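Local coordinates for protein monomethylamine methyltransferase mtmB1 (Methanosarcina barkeri, PDB 1NTH) that transfers the methyl group of monomethylamine to the corrinoid cofactor of its partner protein MtmC, a step in methanogenesis from methylamine, at residues A180-K188 against D217-D226; V374-E382 against A421-Y429. All coordinates share one frame; numbering follows the deposited sequence.

Contact 1 of 2, residues A180-K188 against D217-D226; sequences AKTETRLIK and DCTGGMTCTD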
ATOM      1  N   ALA A 180     -18.647  11.522 -10.408  1.00 14.73           N
ATOM      2  CA  ALA A 180     -17.847  10.423 -10.938  1.00 14.77           C
ATOM      3  C   ALA A 180     -17.067   9.712  -9.830  1.00 15.50           C
ATOM      4  O   ALA A 180     -16.995   8.482  -9.806  1.00 16.47           O
ATOM      5  CB  ALA A 180     -16.882  10.943 -12.007  1.00 16.54           C
ATOM      6  N   LYS A 181     -16.481  10.484  -8.922  1.00 15.23           N
ATOM      7  CA  LYS A 181     -15.722   9.892  -7.824  1.00 14.34           C
ATOM      8  C   LYS A 181     -16.662   9.346  -6.755  1.00 15.84           C
ATOM      9  O   LYS A 181     -16.493   8.222  -6.277  1.00 15.41           O
ATOM     10  CB  LYS A 181     -14.793  10.928  -7.182  1.00 14.87           C
ATOM     11  CG  LYS A 181     -13.717  11.488  -8.101  1.00 14.54           C
ATOM     12  CD  LYS A 181     -12.789  12.411  -7.323  1.00 16.25           C
ATOM     13  CE  LYS A 181     -11.833  13.178  -8.234  1.00 16.50           C
ATOM     14  NZ  LYS A 181     -10.848  12.301  -8.934  1.00 15.89           N
ATOM     15  N   THR A 182     -17.668  10.144  -6.403  1.00 15.15           N
ATOM     16  CA  THR A 182     -18.629   9.784  -5.361  1.00 15.11           C
ATOM     17  C   THR A 182     -19.454   8.531  -5.643  1.00 15.42           C
ATOM     18  O   THR A 182     -19.692   7.714  -4.748  1.00 15.29           O
ATOM     19  CB  THR A 182     -19.585  10.964  -5.096  1.00 15.58           C
ATOM     20  OG1 THR A 182     -18.819  12.111  -4.708  1.00 15.96           O
ATOM     21  CG2 THR A 182     -20.579  10.626  -3.993  1.00 17.45           C
ATOM     22  N   GLU A 183     -19.894   8.390  -6.888  1.00 14.92           N
ATOM     23  CA  GLU A 183     -20.699   7.254  -7.313  1.00 15.17           C
ATOM     24  C   GLU A 183     -20.148   5.922  -6.801  1.00 15.30           C
ATOM     25  O   GLU A 183     -20.824   5.201  -6.066  1.00 13.52           O
ATOM     26  CB  GLU A 183     -20.762   7.253  -8.844  1.00 16.33           C
ATOM     27  CG  GLU A 183     -21.456   6.074  -9.489  1.00 17.20           C
ATOM     28  CD  GLU A 183     -21.312   6.118 -11.002  1.00 19.19           C
ATOM     29  OE1 GLU A 183     -20.613   5.253 -11.571  1.00 19.71           O
ATOM     30  OE2 GLU A 183     -21.889   7.037 -11.617  1.00 19.96           O
ATOM     31  N   THR A 184     -18.917   5.594  -7.175  1.00 14.49           N
ATOM     32  CA  THR A 184     -18.347   4.325  -6.742  1.00 14.41           C
ATOM     33  C   THR A 184     -17.972   4.312  -5.265  1.00 13.16           C
ATOM     34  O   THR A 184     -18.048   3.266  -4.621  1.00 14.23           O
ATOM     35  CB  THR A 184     -17.133   3.937  -7.609  1.00 14.84           C
ATOM     36  OG1 THR A 184     -17.574   3.734  -8.960  1.00 16.09           O
ATOM     37  CG2 THR A 184     -16.497   2.641  -7.111  1.00 15.24           C
ATOM     38  N   ARG A 185     -17.571   5.457  -4.721  1.00 13.82           N
ATOM     39  CA  ARG A 185     -17.231   5.505  -3.299  1.00 13.30           C
ATOM     40  C   ARG A 185     -18.459   5.100  -2.485  1.00 13.83           C
ATOM     41  O   ARG A 185     -18.360   4.298  -1.556  1.00 14.92           O
ATOM     42  CB  ARG A 185     -16.755   6.907  -2.901  1.00 13.53           C
ATOM     43  CG  ARG A 185     -15.306   7.174  -3.281  1.00 14.94           C
ATOM     44  CD  ARG A 185     -14.895   8.630  -3.070  1.00 15.73           C
ATOM     45  NE  ARG A 185     -13.446   8.784  -3.191  1.00 16.27           N
ATOM     46  CZ  ARG A 185     -12.817   9.939  -3.398  1.00 15.84           C
ATOM     47  NH1 ARG A 185     -13.504  11.066  -3.517  1.00 15.20           N
ATOM     48  NH2 ARG A 185     -11.493   9.959  -3.487  1.00 16.78           N
ATOM     49  N   LEU A 186     -19.622   5.638  -2.843  1.00 13.87           N
ATOM     50  CA  LEU A 186     -20.853   5.295  -2.135  1.00 14.51           C
ATOM     51  C   LEU A 186     -21.252   3.839  -2.362  1.00 13.93           C
ATOM     52  O   LEU A 186     -21.687   3.152  -1.436  1.00 14.38           O
ATOM     53  CB  LEU A 186     -22.004   6.200  -2.587  1.00 14.95           C
ATOM     54  CG  LEU A 186     -21.916   7.680  -2.220  1.00 17.62           C
ATOM     55  CD1 LEU A 186     -23.102   8.425  -2.819  1.00 18.35           C
ATOM     56  CD2 LEU A 186     -21.894   7.831  -0.703  1.00 21.62           C
ATOM     57  N   ILE A 187     -21.113   3.371  -3.598  1.00 12.87           N
ATOM     58  CA  ILE A 187     -21.480   2.000  -3.927  1.00 12.61           C
ATOM     59  C   ILE A 187     -20.614   0.985  -3.196  1.00 13.92           C
ATOM     60  O   ILE A 187     -21.124  -0.019  -2.687  1.00 13.84           O
ATOM     61  CB  ILE A 187     -21.430   1.772  -5.451  1.00 13.21           C
ATOM     62  CG1 ILE A 187     -22.566   2.567  -6.106  1.00 13.26           C
ATOM     63  CG2 ILE A 187     -21.557   0.287  -5.774  1.00 14.51           C
ATOM     64  CD1 ILE A 187     -22.510   2.610  -7.623  1.00 14.94           C
ATOM     65  N   LYS A 188     -19.311   1.238  -3.119  1.00 14.32           N
ATOM     66  CA  LYS A 188     -18.465   0.304  -2.401  1.00 14.73           C
ATOM     67  C   LYS A 188     -18.783   0.368  -0.914  1.00 14.92           C
ATOM     68  O   LYS A 188     -18.613  -0.614  -0.194  1.00 15.37           O
ATOM     69  CB  LYS A 188     -16.983   0.579  -2.692  1.00 14.23           C
ATOM     70  CG  LYS A 188     -16.623   0.149  -4.109  1.00 15.44           C
ATOM     71  CD  LYS A 188     -15.141   0.262  -4.415  1.00 15.63           C
ATOM     72  CE  LYS A 188     -14.866  -0.285  -5.812  1.00 15.91           C
ATOM     73  NZ  LYS A 188     -13.415  -0.243  -6.176  1.00 15.51           N
ATOM     74  N   ASP A 217     -11.318   7.270 -11.422  1.00 17.37           N
ATOM     75  CA  ASP A 217     -10.341   6.450 -10.700  1.00 18.06           C
ATOM     76  C   ASP A 217      -9.851   7.265  -9.507  1.00 18.62           C
ATOM     77  O   ASP A 217      -9.259   8.325  -9.679  1.00 20.87           O
ATOM     78  CB  ASP A 217      -9.142   6.088 -11.588  1.00 18.08           C
ATOM     79  CG  ASP A 217      -9.400   4.874 -12.468  1.00 20.21           C
ATOM     80  OD1 ASP A 217     -10.398   4.163 -12.236  1.00 19.77           O
ATOM     81  OD2 ASP A 217      -8.589   4.619 -13.386  1.00 19.55           O
ATOM     82  N   CYS A 218     -10.101   6.775  -8.298  1.00 17.59           N
ATOM     83  CA  CYS A 218      -9.677   7.494  -7.101  1.00 17.68           C
ATOM     84  C   CYS A 218      -9.675   6.587  -5.882  1.00 18.38           C
ATOM     85  O   CYS A 218     -10.264   5.504  -5.899  1.00 18.12           O
ATOM     86  CB  CYS A 218     -10.603   8.687  -6.841  1.00 16.89           C
ATOM     87  SG  CYS A 218     -12.328   8.246  -6.531  1.00 17.82           S
ATOM     88  N   THR A 219      -9.007   7.037  -4.825  1.00 18.96           N
ATOM     89  CA  THR A 219      -8.941   6.261  -3.594  1.00 20.52           C
ATOM     90  C   THR A 219     -10.343   6.084  -3.039  1.00 19.09           C
ATOM     91  O   THR A 219     -11.082   7.057  -2.872  1.00 19.75           O
ATOM     92  CB  THR A 219      -8.067   6.960  -2.540  1.00 24.03           C
ATOM     93  OG1 THR A 219      -6.727   7.063  -3.033  1.00 26.47           O
ATOM     94  CG2 THR A 219      -8.060   6.169  -1.241  1.00 26.02           C
ATOM     95  N   GLY A 220     -10.706   4.836  -2.759  1.00 18.19           N
ATOM     96  CA  GLY A 220     -12.027   4.550  -2.232  1.00 17.99           C
ATOM     97  C   GLY A 220     -13.054   4.390  -3.334  1.00 16.74           C
ATOM     98  O   GLY A 220     -14.162   3.902  -3.097  1.00 17.55           O
ATOM     99  N   GLY A 221     -12.683   4.800  -4.544  1.00 17.04           N
ATOM    100  CA  GLY A 221     -13.592   4.694  -5.674  1.00 16.56           C
ATOM    101  C   GLY A 221     -13.175   3.612  -6.654  1.00 15.51           C
ATOM    102  O   GLY A 221     -12.749   2.532  -6.250  1.00 16.72           O
ATOM    103  N   MET A 222     -13.297   3.896  -7.948  1.00 14.73           N
ATOM    104  CA  MET A 222     -12.919   2.918  -8.956  1.00 15.10           C
ATOM    105  C   MET A 222     -11.419   2.650  -8.948  1.00 15.37           C
ATOM    106  O   MET A 222     -10.610   3.566  -8.775  1.00 16.18           O
ATOM    107  CB  MET A 222     -13.350   3.386 -10.349  1.00 16.76           C
ATOM    108  CG  MET A 222     -14.851   3.373 -10.549  1.00 18.23           C
ATOM    109  SD  MET A 222     -15.306   3.541 -12.285  1.00 18.54           S
ATOM    110  CE  MET A 222     -14.891   1.890 -12.893  1.00 17.41           C
ATOM    111  N   THR A 223     -11.058   1.384  -9.118  1.00 15.21           N
ATOM    112  CA  THR A 223      -9.657   0.979  -9.149  1.00 15.61           C
ATOM    113  C   THR A 223      -9.459  -0.009 -10.301  1.00 15.58           C
ATOM    114  O   THR A 223     -10.418  -0.351 -10.996  1.00 14.21           O
ATOM    115  CB  THR A 223      -9.221   0.334  -7.813  0.50 16.91           C
ATOM    116  OG1 THR A 223      -7.802   0.138  -7.821  0.50 17.09           O
ATOM    117  CG2 THR A 223      -9.919  -0.999  -7.607  0.50 19.01           C
ATOM    118  N   CYS A 224      -8.233  -0.483 -10.501  1.00 15.24           N
ATOM    119  CA  CYS A 224      -7.964  -1.375 -11.627  1.00 16.66           C
ATOM    120  C   CYS A 224      -8.727  -2.696 -11.654  1.00 16.03           C
ATOM    121  O   CYS A 224      -8.826  -3.317 -12.709  1.00 17.47           O
ATOM    122  CB  CYS A 224      -6.458  -1.638 -11.757  0.80 16.90           C
ATOM    123  SG  CYS A 224      -5.739  -2.611 -10.425  0.80 21.29           S
ATOM    124  N   THR A 225      -9.265  -3.120 -10.513  1.00 14.65           N
ATOM    125  CA  THR A 225     -10.013  -4.370 -10.431  1.00 14.73           C
ATOM    126  C   THR A 225     -11.505  -4.196 -10.720  1.00 15.31           C
ATOM    127  O   THR A 225     -12.305  -5.110 -10.496  1.00 15.68           O
ATOM    128  CB  THR A 225      -9.847  -5.017  -9.049  1.00 15.33           C
ATOM    129  OG1 THR A 225     -10.079  -4.035  -8.035  1.00 16.99           O
ATOM    130  CG2 THR A 225      -8.441  -5.575  -8.897  1.00 17.14           C
ATOM    131  N   ASP A 226     -11.873  -3.012 -11.205  1.00 13.95           N
ATOM    132  CA  ASP A 226     -13.254  -2.723 -11.574  1.00 14.19           C
ATOM    133  C   ASP A 226     -13.296  -2.620 -13.095  1.00 14.57           C
ATOM    134  O   ASP A 226     -12.274  -2.341 -13.721  1.00 15.54           O
ATOM    135  CB  ASP A 226     -13.713  -1.388 -10.985  1.00 13.92           C
ATOM    136  CG  ASP A 226     -13.732  -1.391  -9.472  1.00 15.30           C
ATOM    137  OD1 ASP A 226     -14.284  -2.347  -8.884  1.00 15.32           O
ATOM    138  OD2 ASP A 226     -13.208  -0.429  -8.878  1.00 16.27           O
TER
HETATM  139  O   HOH W   1     -14.971   6.448  -8.197  1.00 19.13           O
HETATM  140  O   HOH W   2     -15.816   3.818  -0.498  1.00 29.21           O

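Contact 2 of 2, residues V374-E382 against A421-Y429; sequences VTDKTTGME and AGKTFQECY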
ATOM      1  N   VAL A 374     -36.618   5.438 -15.804  1.00 23.22           N
ATOM      2  CA  VAL A 374     -37.497   5.919 -14.746  1.00 22.60           C
ATOM      3  C   VAL A 374     -36.776   5.880 -13.405  1.00 22.79           C
ATOM      4  O   VAL A 374     -36.328   4.826 -12.953  1.00 21.66           O
ATOM      5  CB  VAL A 374     -38.787   5.076 -14.659  1.00 22.72           C
ATOM      6  CG1 VAL A 374     -39.725   5.672 -13.617  1.00 22.07           C
ATOM      7  CG2 VAL A 374     -39.468   5.028 -16.024  1.00 23.12           C
ATOM      8  N   THR A 375     -36.675   7.044 -12.775  1.00 22.54           N
ATOM      9  CA  THR A 375     -35.992   7.174 -11.496  1.00 22.59           C
ATOM     10  C   THR A 375     -36.425   6.165 -10.437  1.00 21.71           C
ATOM     11  O   THR A 375     -37.616   5.981 -10.173  1.00 22.01           O
ATOM     12  CB  THR A 375     -36.164   8.596 -10.933  1.00 23.20           C
ATOM     13  OG1 THR A 375     -35.673   9.540 -11.890  1.00 23.71           O
ATOM     14  CG2 THR A 375     -35.387   8.758  -9.631  1.00 23.62           C
ATOM     15  N   ASP A 376     -35.427   5.510  -9.851  1.00 20.29           N
ATOM     16  CA  ASP A 376     -35.604   4.520  -8.793  1.00 19.71           C
ATOM     17  C   ASP A 376     -36.348   3.236  -9.148  1.00 19.77           C
ATOM     18  O   ASP A 376     -36.694   2.460  -8.256  1.00 19.49           O
ATOM     19  CB  ASP A 376     -36.259   5.171  -7.568  1.00 18.76           C
ATOM     20  CG  ASP A 376     -35.426   6.305  -6.996  1.00 20.95           C
ATOM     21  OD1 ASP A 376     -34.180   6.233  -7.095  1.00 21.68           O
ATOM     22  OD2 ASP A 376     -36.007   7.262  -6.434  1.00 21.44           O
ATOM     23  N   LYS A 377     -36.584   2.985 -10.432  1.00 19.48           N
ATOM     24  CA  LYS A 377     -37.282   1.762 -10.808  1.00 19.77           C
ATOM     25  C   LYS A 377     -36.371   0.597 -11.189  1.00 19.42           C
ATOM     26  O   LYS A 377     -36.428   0.079 -12.305  1.00 19.51           O
ATOM     27  CB  LYS A 377     -38.300   2.032 -11.924  1.00 20.83           C
ATOM     28  CG  LYS A 377     -39.522   2.802 -11.423  1.00 22.55           C
ATOM     29  CD  LYS A 377     -40.731   2.642 -12.334  1.00 24.17           C
ATOM     30  CE  LYS A 377     -41.949   3.321 -11.722  1.00 25.79           C
ATOM     31  NZ  LYS A 377     -43.183   3.130 -12.539  1.00 26.44           N
ATOM     32  N   THR A 378     -35.530   0.197 -10.238  1.00 19.04           N
ATOM     33  CA  THR A 378     -34.613  -0.928 -10.393  1.00 19.21           C
ATOM     34  C   THR A 378     -34.336  -1.457  -8.989  1.00 19.43           C
ATOM     35  O   THR A 378     -34.082  -0.673  -8.073  1.00 20.94           O
ATOM     36  CB  THR A 378     -33.250  -0.516 -11.014  1.00 20.97           C
ATOM     37  OG1 THR A 378     -32.614   0.457 -10.174  1.00 23.62           O
ATOM     38  CG2 THR A 378     -33.436   0.061 -12.406  1.00 20.89           C
ATOM     39  N   THR A 379     -34.403  -2.772  -8.807  1.00 18.79           N
ATOM     40  CA  THR A 379     -34.120  -3.354  -7.495  1.00 18.73           C
ATOM     41  C   THR A 379     -33.376  -4.676  -7.635  1.00 17.69           C
ATOM     42  O   THR A 379     -33.382  -5.299  -8.698  1.00 17.08           O
ATOM     43  CB  THR A 379     -35.402  -3.633  -6.679  1.00 19.76           C
ATOM     44  OG1 THR A 379     -35.955  -4.892  -7.081  1.00 19.99           O
ATOM     45  CG2 THR A 379     -36.432  -2.530  -6.888  1.00 20.33           C
ATOM     46  N   GLY A 380     -32.748  -5.103  -6.543  1.00 18.29           N
ATOM     47  CA  GLY A 380     -32.000  -6.347  -6.545  1.00 17.32           C
ATOM     48  C   GLY A 380     -32.810  -7.587  -6.871  1.00 17.39           C
ATOM     49  O   GLY A 380     -32.246  -8.602  -7.267  1.00 17.86           O
ATOM     50  N   MET A 381     -34.129  -7.523  -6.706  1.00 17.07           N
ATOM     51  CA  MET A 381     -34.974  -8.679  -7.007  1.00 18.28           C
ATOM     52  C   MET A 381     -34.858  -9.103  -8.468  1.00 17.44           C
ATOM     53  O   MET A 381     -34.876 -10.293  -8.770  1.00 18.78           O
ATOM     54  CB  MET A 381     -36.440  -8.381  -6.678  1.00 20.31           C
ATOM     55  CG  MET A 381     -36.774  -8.439  -5.195  1.00 21.82           C
ATOM     56  SD  MET A 381     -36.648 -10.109  -4.496  1.00 25.25           S
ATOM     57  CE  MET A 381     -38.329 -10.714  -4.749  1.00 24.78           C
ATOM     58  N   GLU A 382     -34.744  -8.137  -9.373  1.00 17.10           N
ATOM     59  CA  GLU A 382     -34.621  -8.470 -10.788  1.00 17.23           C
ATOM     60  C   GLU A 382     -33.293  -9.179 -11.057  1.00 16.26           C
ATOM     61  O   GLU A 382     -33.223 -10.088 -11.886  1.00 17.63           O
ATOM     62  CB  GLU A 382     -34.738  -7.209 -11.653  1.00 17.92           C
ATOM     63  CG  GLU A 382     -36.085  -6.496 -11.522  1.00 20.54           C
ATOM     64  CD  GLU A 382     -36.008  -5.252 -10.654  1.00 21.67           C
ATOM     65  OE1 GLU A 382     -35.322  -4.287 -11.059  1.00 22.81           O
ATOM     66  OE2 GLU A 382     -36.627  -5.239  -9.567  1.00 24.10           O
ATOM     67  N   ALA A 421     -45.953  -0.440 -15.818  1.00 26.86           N
ATOM     68  CA  ALA A 421     -44.963   0.525 -15.343  1.00 26.48           C
ATOM     69  C   ALA A 421     -44.171   0.047 -14.133  1.00 26.21           C
ATOM     70  O   ALA A 421     -43.023   0.443 -13.938  1.00 26.48           O
ATOM     71  CB  ALA A 421     -45.648   1.850 -15.019  1.00 27.03           C
ATOM     72  N   GLY A 422     -44.787  -0.792 -13.311  1.00 25.29           N
ATOM     73  CA  GLY A 422     -44.094  -1.297 -12.141  1.00 25.71           C
ATOM     74  C   GLY A 422     -43.966  -0.275 -11.030  1.00 25.90           C
ATOM     75  O   GLY A 422     -44.581   0.792 -11.073  1.00 25.58           O
ATOM     76  N   LYS A 423     -43.143  -0.598 -10.038  1.00 25.54           N
ATOM     77  CA  LYS A 423     -42.951   0.276  -8.891  1.00 25.48           C
ATOM     78  C   LYS A 423     -41.508   0.691  -8.665  1.00 24.43           C
ATOM     79  O   LYS A 423     -40.580   0.080  -9.195  1.00 23.11           O
ATOM     80  CB  LYS A 423     -43.469  -0.420  -7.630  1.00 28.75           C
ATOM     81  CG  LYS A 423     -44.950  -0.762  -7.683  1.00 31.88           C
ATOM     82  CD  LYS A 423     -45.421  -1.367  -6.376  1.00 35.19           C
ATOM     83  CE  LYS A 423     -46.925  -1.601  -6.390  1.00 37.79           C
ATOM     84  NZ  LYS A 423     -47.411  -2.100  -5.075  1.00 40.36           N
ATOM     85  N   THR A 424     -41.329   1.744  -7.875  1.00 23.16           N
ATOM     86  CA  THR A 424     -39.997   2.230  -7.546  1.00 22.83           C
ATOM     87  C   THR A 424     -39.484   1.392  -6.386  1.00 22.74           C
ATOM     88  O   THR A 424     -40.242   0.656  -5.751  1.00 22.08           O
ATOM     89  CB  THR A 424     -40.014   3.698  -7.083  1.00 24.04           C
ATOM     90  OG1 THR A 424     -40.841   3.820  -5.919  1.00 23.59           O
ATOM     91  CG2 THR A 424     -40.539   4.606  -8.185  1.00 25.10           C
ATOM     92  N   PHE A 425     -38.189   1.513  -6.117  1.00 21.25           N
ATOM     93  CA  PHE A 425     -37.547   0.798  -5.025  1.00 21.57           C
ATOM     94  C   PHE A 425     -38.288   1.074  -3.715  1.00 21.41           C
ATOM     95  O   PHE A 425     -38.554   0.161  -2.932  1.00 21.67           O
ATOM     96  CB  PHE A 425     -36.091   1.271  -4.910  1.00 21.07           C
ATOM     97  CG  PHE A 425     -35.374   0.774  -3.683  1.00 22.44           C
ATOM     98  CD1 PHE A 425     -35.007  -0.560  -3.564  1.00 23.41           C
ATOM     99  CD2 PHE A 425     -35.043   1.654  -2.655  1.00 23.62           C
ATOM    100  CE1 PHE A 425     -34.313  -1.013  -2.438  1.00 23.17           C
ATOM    101  CE2 PHE A 425     -34.351   1.213  -1.527  1.00 24.93           C
ATOM    102  CZ  PHE A 425     -33.986  -0.125  -1.420  1.00 23.38           C
ATOM    103  N   GLN A 426     -38.624   2.340  -3.492  1.00 21.10           N
ATOM    104  CA  GLN A 426     -39.308   2.752  -2.273  1.00 22.28           C
ATOM    105  C   GLN A 426     -40.687   2.117  -2.108  1.00 23.99           C
ATOM    106  O   GLN A 426     -41.175   1.973  -0.988  1.00 23.62           O
ATOM    107  CB  GLN A 426     -39.459   4.277  -2.231  1.00 22.01           C
ATOM    108  CG  GLN A 426     -38.156   5.073  -2.143  1.00 22.56           C
ATOM    109  CD  GLN A 426     -37.575   5.449  -3.501  1.00 22.18           C
ATOM    110  OE1 GLN A 426     -36.886   6.463  -3.631  1.00 24.37           O
ATOM    111  NE2 GLN A 426     -37.837   4.631  -4.511  1.00 21.99           N
ATOM    112  N   GLU A 427     -41.305   1.735  -3.220  1.00 24.20           N
ATOM    113  CA  GLU A 427     -42.637   1.142  -3.185  1.00 26.11           C
ATOM    114  C   GLU A 427     -42.674  -0.375  -3.023  1.00 26.14           C
ATOM    115  O   GLU A 427     -43.607  -0.905  -2.421  1.00 28.21           O
ATOM    116  CB  GLU A 427     -43.415   1.532  -4.448  1.00 27.78           C
ATOM    117  CG  GLU A 427     -43.563   3.032  -4.648  1.00 32.78           C
ATOM    118  CD  GLU A 427     -44.314   3.389  -5.922  1.00 36.39           C
ATOM    119  OE1 GLU A 427     -43.878   2.977  -7.019  1.00 34.53           O
ATOM    120  OE2 GLU A 427     -45.343   4.090  -5.825  1.00 40.54           O
ATOM    121  N   CYS A 428     -41.678  -1.082  -3.552  1.00 24.49           N
ATOM    122  CA  CYS A 428     -41.683  -2.539  -3.438  1.00 24.00           C
ATOM    123  C   CYS A 428     -40.632  -3.110  -2.491  1.00 23.26           C
ATOM    124  O   CYS A 428     -40.429  -4.324  -2.433  1.00 23.44           O
ATOM    125  CB  CYS A 428     -41.560  -3.183  -4.821  1.00 24.87           C
ATOM    126  SG  CYS A 428     -40.084  -2.741  -5.748  1.00 26.28           S
ATOM    127  N   TYR A 429     -39.970  -2.226  -1.752  1.00 23.19           N
ATOM    128  CA  TYR A 429     -38.968  -2.622  -0.766  1.00 22.92           C
ATOM    129  C   TYR A 429     -39.199  -1.828   0.509  1.00 24.16           C
ATOM    130  O   TYR A 429     -39.755  -0.729   0.476  1.00 24.07           O
ATOM    131  CB  TYR A 429     -37.542  -2.297  -1.236  1.00 21.76           C
ATOM    132  CG  TYR A 429     -36.782  -3.429  -1.885  1.00 19.50           C
ATOM    133  CD1 TYR A 429     -37.153  -3.915  -3.136  1.00 19.83           C
ATOM    134  CD2 TYR A 429     -35.667  -3.994  -1.260  1.00 19.76           C
ATOM    135  CE1 TYR A 429     -36.434  -4.929  -3.758  1.00 21.00           C
ATOM    136  CE2 TYR A 429     -34.939  -5.014  -1.872  1.00 18.74           C
ATOM    137  CZ  TYR A 429     -35.329  -5.474  -3.122  1.00 20.15           C
ATOM    138  OH  TYR A 429     -34.612  -6.465  -3.750  1.00 20.63           O
TER

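Contact 1 of 2, residues A180-K188 against D217-D226
K188 and D226 form the salt bridge of this contact: the lysine chain, extended beyond CG, carries NZ to 2.7 Å from D226 OD2, on the syn lone pair of that oxygen. The same ammonium donates to G221 O, while T223 N reaches OD2 from its anti side. D226 OD2 thus takes two donors, and V201 N holds OD1, which together fix the turn of the carboxylate.

Further back along the helix, R185 grips a single carbonyl with two nitrogens. NE and NH2 lie 2.9 Å and 3.0 Å from T219 O, which sits in the guanidinium plane at its edge, and NH2 also donates to G251 O of a second subunit. One face of the guanidinium is occupied by C218 SG, offset toward the rim and 3.6 Å from R185 NE. K181 CB reaches the same sulfur, while its NZ donates to S215 O and to N252 OD1 of the second subunit.

Close packing fills the middle. With T184 OG1 beside the backbone N (chi1 -64°), CG2 stands anti to that N and comes within 3.5 Å of G221 C; T184 OG1 lies against M222 CG, the two side chains crossing nearly at right angles.

Two waters join the backbones, water 1 between K181 O and M222 N, water 2 between R185 O and G220 O. The type II turn of C218 to G221 is thus laid on helix 174-193, in the loop that leads into strand 227-231 of the TIM barrel.

Contact 2 of 2, residues V374-E382 against A421-Y429
Two capping boxes, T379 with E382 and T424 with E427, start helices 380-393 and 425-428, and the contact packs the loop leading into the first of these against the short second helix, both beside helix 140-148 in this TIM-barrel protein. The backbones are tied where D376 O accepts from F425 N at 2.8 Å, with an N-H...O angle of 151°. T424 CA lies 3.4 Å from that oxygen in a CA-H...O contact. The carboxylate of D376 has its firm partner elsewhere, in S136 OG.

K377 spans the loop ahead of the second helix. Its chain, extended beyond CG, passes T424 CG2 and brings NZ to 3.0 Å from A421 O and 3.1 Å from G422 O. The ammonium stands above both carbonyl planes, 71° out of the first, and so bonds to neither through a lone pair. A methionine in place of K377 would probably leave A421 O and G422 O without this donor and the backbone at 421-422 less firmly held.

T379 has OG1 between its backbone N and carbonyl carbon (chi1 83°), from where it donates to E382 OE2 and accepts from M381 N. Its CG2 touches C428 SG at 3.8 Å and meets F425 at the ring edge. F425 also packs on P142 and V143 of helix 140-148.

Y429 enters beside the cap, its CE1 resting on T379 CB. M381 CG lies 3.3 Å from Y429 OH.

In the fold
From the N terminus the chain makes strand 125-128, helix 140-148 and strand 155-156 before helix 174-193, to which the segment ahead of strand 227-231 returns in contact 1, closing a loop of 28 residues that contains helix 210-214. The remaining strands of the parallel barrel sheet then follow, ending with 363-366. Contact 2 opens only after this and closes a second loop, of 38 residues, through helices 380-393 and 398-410. The two are in series, neither nested nor crossing, with centres 24 Å apart and nearest atoms about 11 Å apart. Helix 140-148 adjoins both: it touches L186 and I187 of the helix used in contact 1, and F425 and Y429 in contact 2.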